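Local coordinates for tryptophan synthase alpha chain (PDB 3THA), which probably cleaves indoleglycerol phosphate to indole and glyceraldehyde 3-phosphate, as the alpha subunit of the enzyme that makes L-tryptophan, at residues Q71-I75 against H76-E80. Residues are numbered along the deposited sequence; the frame is centred on the assembly and turned at random.
Sequences QGVDI and HSVFE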
loop_
_atom_site.group_PDB
_atom_site.type_symbol
_atom_site.label_atom_id
_atom_site.label_comp_id
_atom_site.label_asym_id
_atom_site.label_seq_id
_atom_site.Cartn_x
_atom_site.Cartn_y
_atom_site.Cartn_z
ATOM N N GLN B 71 -14.872 4.364 12.100
ATOM C CA GLN B 71 -15.130 4.022 13.461
ATOM C C GLN B 71 -14.503 5.178 14.282
ATOM O O GLN B 71 -14.770 5.340 15.488
ATOM C CB GLN B 71 -14.463 2.668 13.673
ATOM C CG GLN B 71 -14.536 2.029 14.993
ATOM C CD GLN B 71 -15.872 1.382 15.312
ATOM O OE1 GLN B 71 -16.532 0.766 14.468
ATOM N NE2 GLN B 71 -16.260 1.502 16.552
ATOM N N GLY B 72 -13.678 6.004 13.612
ATOM C CA GLY B 72 -13.249 7.292 14.178
ATOM C C GLY B 72 -11.850 7.221 14.734
ATOM O O GLY B 72 -11.359 8.208 15.286
ATOM N N VAL B 73 -11.212 6.055 14.564
ATOM C CA VAL B 73 -9.821 5.807 15.005
ATOM C C VAL B 73 -8.763 6.599 14.211
ATOM O O VAL B 73 -8.392 6.240 13.061
ATOM C CB VAL B 73 -9.454 4.293 14.992
ATOM C CG1 VAL B 73 -8.089 4.071 15.584
ATOM C CG2 VAL B 73 -10.487 3.468 15.778
ATOM N N ASP B 74 -8.261 7.654 14.862
ATOM C CA ASP B 74 -7.164 8.455 14.353
ATOM C C ASP B 74 -5.971 8.347 15.304
ATOM O O ASP B 74 -6.070 7.724 16.389
ATOM C CB ASP B 74 -7.605 9.919 14.138
ATOM C CG ASP B 74 -8.282 10.549 15.373
ATOM O OD1 ASP B 74 -8.286 9.934 16.479
ATOM O OD2 ASP B 74 -8.824 11.685 15.232
ATOM N N ILE B 75 -4.843 8.948 14.917
ATOM C CA ILE B 75 -3.625 8.741 15.657
ATOM C C ILE B 75 -3.805 9.266 17.079
ATOM O O ILE B 75 -3.206 8.751 18.037
ATOM C CB ILE B 75 -2.388 9.317 14.902
ATOM C CG1 ILE B 75 -1.103 9.191 15.737
ATOM C CG2 ILE B 75 -2.645 10.745 14.389
ATOM C CD1 ILE B 75 -0.553 7.736 15.876
ATOM N N HIS B 76 -4.697 10.240 17.229
ATOM C CA HIS B 76 -4.921 10.847 18.525
ATOM C C HIS B 76 -5.470 9.832 19.497
ATOM O O HIS B 76 -4.989 9.752 20.632
ATOM C CB HIS B 76 -5.845 12.053 18.423
ATOM C CG HIS B 76 -5.354 13.089 17.463
ATOM N ND1 HIS B 76 -4.466 14.074 17.830
ATOM C CD2 HIS B 76 -5.585 13.256 16.134
ATOM C CE1 HIS B 76 -4.193 14.824 16.772
ATOM N NE2 HIS B 76 -4.848 14.341 15.728
ATOM N N SER B 77 -6.449 9.043 19.036
ATOM C CA SER B 77 -7.102 8.075 19.896
ATOM C C SER B 77 -6.197 6.839 20.136
ATOM O O SER B 77 -6.246 6.240 21.225
ATOM C CB SER B 77 -8.490 7.723 19.384
ATOM O OG SER B 77 -8.440 6.898 18.246
ATOM N N VAL B 78 -5.350 6.513 19.152
ATOM C CA VAL B 78 -4.226 5.551 19.332
ATOM C C VAL B 78 -3.231 5.981 20.421
ATOM O O VAL B 78 -2.948 5.221 21.361
ATOM C CB VAL B 78 -3.478 5.286 18.011
ATOM C CG1 VAL B 78 -2.166 4.511 18.243
ATOM C CG2 VAL B 78 -4.393 4.544 17.024
ATOM N N PHE B 79 -2.697 7.195 20.303
ATOM C CA PHE B 79 -1.849 7.726 21.354
ATOM C C PHE B 79 -2.566 7.629 22.716
ATOM O O PHE B 79 -1.958 7.208 23.727
ATOM C CB PHE B 79 -1.438 9.157 21.041
ATOM C CG PHE B 79 -0.324 9.270 20.035
ATOM C CD1 PHE B 79 0.740 8.341 20.024
ATOM C CD2 PHE B 79 -0.300 10.336 19.126
ATOM C CE1 PHE B 79 1.813 8.467 19.109
ATOM C CE2 PHE B 79 0.758 10.472 18.213
ATOM C CZ PHE B 79 1.815 9.517 18.206
ATOM N N GLU B 80 -3.857 7.990 22.736
ATOM C CA GLU B 80 -4.667 7.881 23.975
ATOM C C GLU B 80 -4.749 6.437 24.490
ATOM O O GLU B 80 -4.689 6.196 25.673
ATOM C CB GLU B 80 -6.078 8.441 23.778
ATOM C CG GLU B 80 -6.209 9.923 24.044
ATOM C CD GLU B 80 -7.649 10.408 23.858
ATOM O OE1 GLU B 80 -7.924 11.032 22.795
ATOM O OE2 GLU B 80 -8.506 10.133 24.755
#
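Ile75 lies against Phe79 one helical turn on, its CD1 set over one face of the ring, toward the rim and 3.9 Å from the centroid, in a CH-pi contact. CG1 of Ile75 comes within 3.4 Å of CE2 of Phe79. With CG1 trans to the backbone N (chi1 176°), the longer branch of Ile75 reaches the ring, while CG2 lies over a face of the His76 imidazole. The backbones of Ile75 and Phe79 are joined as well: Phe79 N donates to Ile75 O over 2.8 Å in an almost straight bond. Asp74 is the N-cap of helix 75-83. Its OD1 accepts from Ser77 N at 3.3 Å, approached on the anti side and well out of the carboxylate plane, and its OD2 stands at the edge of the His76 ring, 3.7 Å from CD2. The carboxylate, at the positive end of the helix, is probably favoured there as an anion. Besides a weak bond from Ser77 N, Asp74 O accepts from Val78 N at 3.1 Å and from Ser77 OG, also at 3.1 Å; a chi1 of 74° swings the Ser77 hydroxyl back to this carbonyl. This cap begins the helix that leads into barrel strand 90-94 of the TIM barrel, shortly after helix 60-70 has ended in a Schellman motif at Gly72. Phe93 of that strand touches Ile75, Val78 and Phe79, and Tyr103 of helix 97-103 meets the Phe79 ring at an inclined angle. On the buried side, Val73 crosses Val78 at about a right angle, CG1 to CG2 4.0 Å.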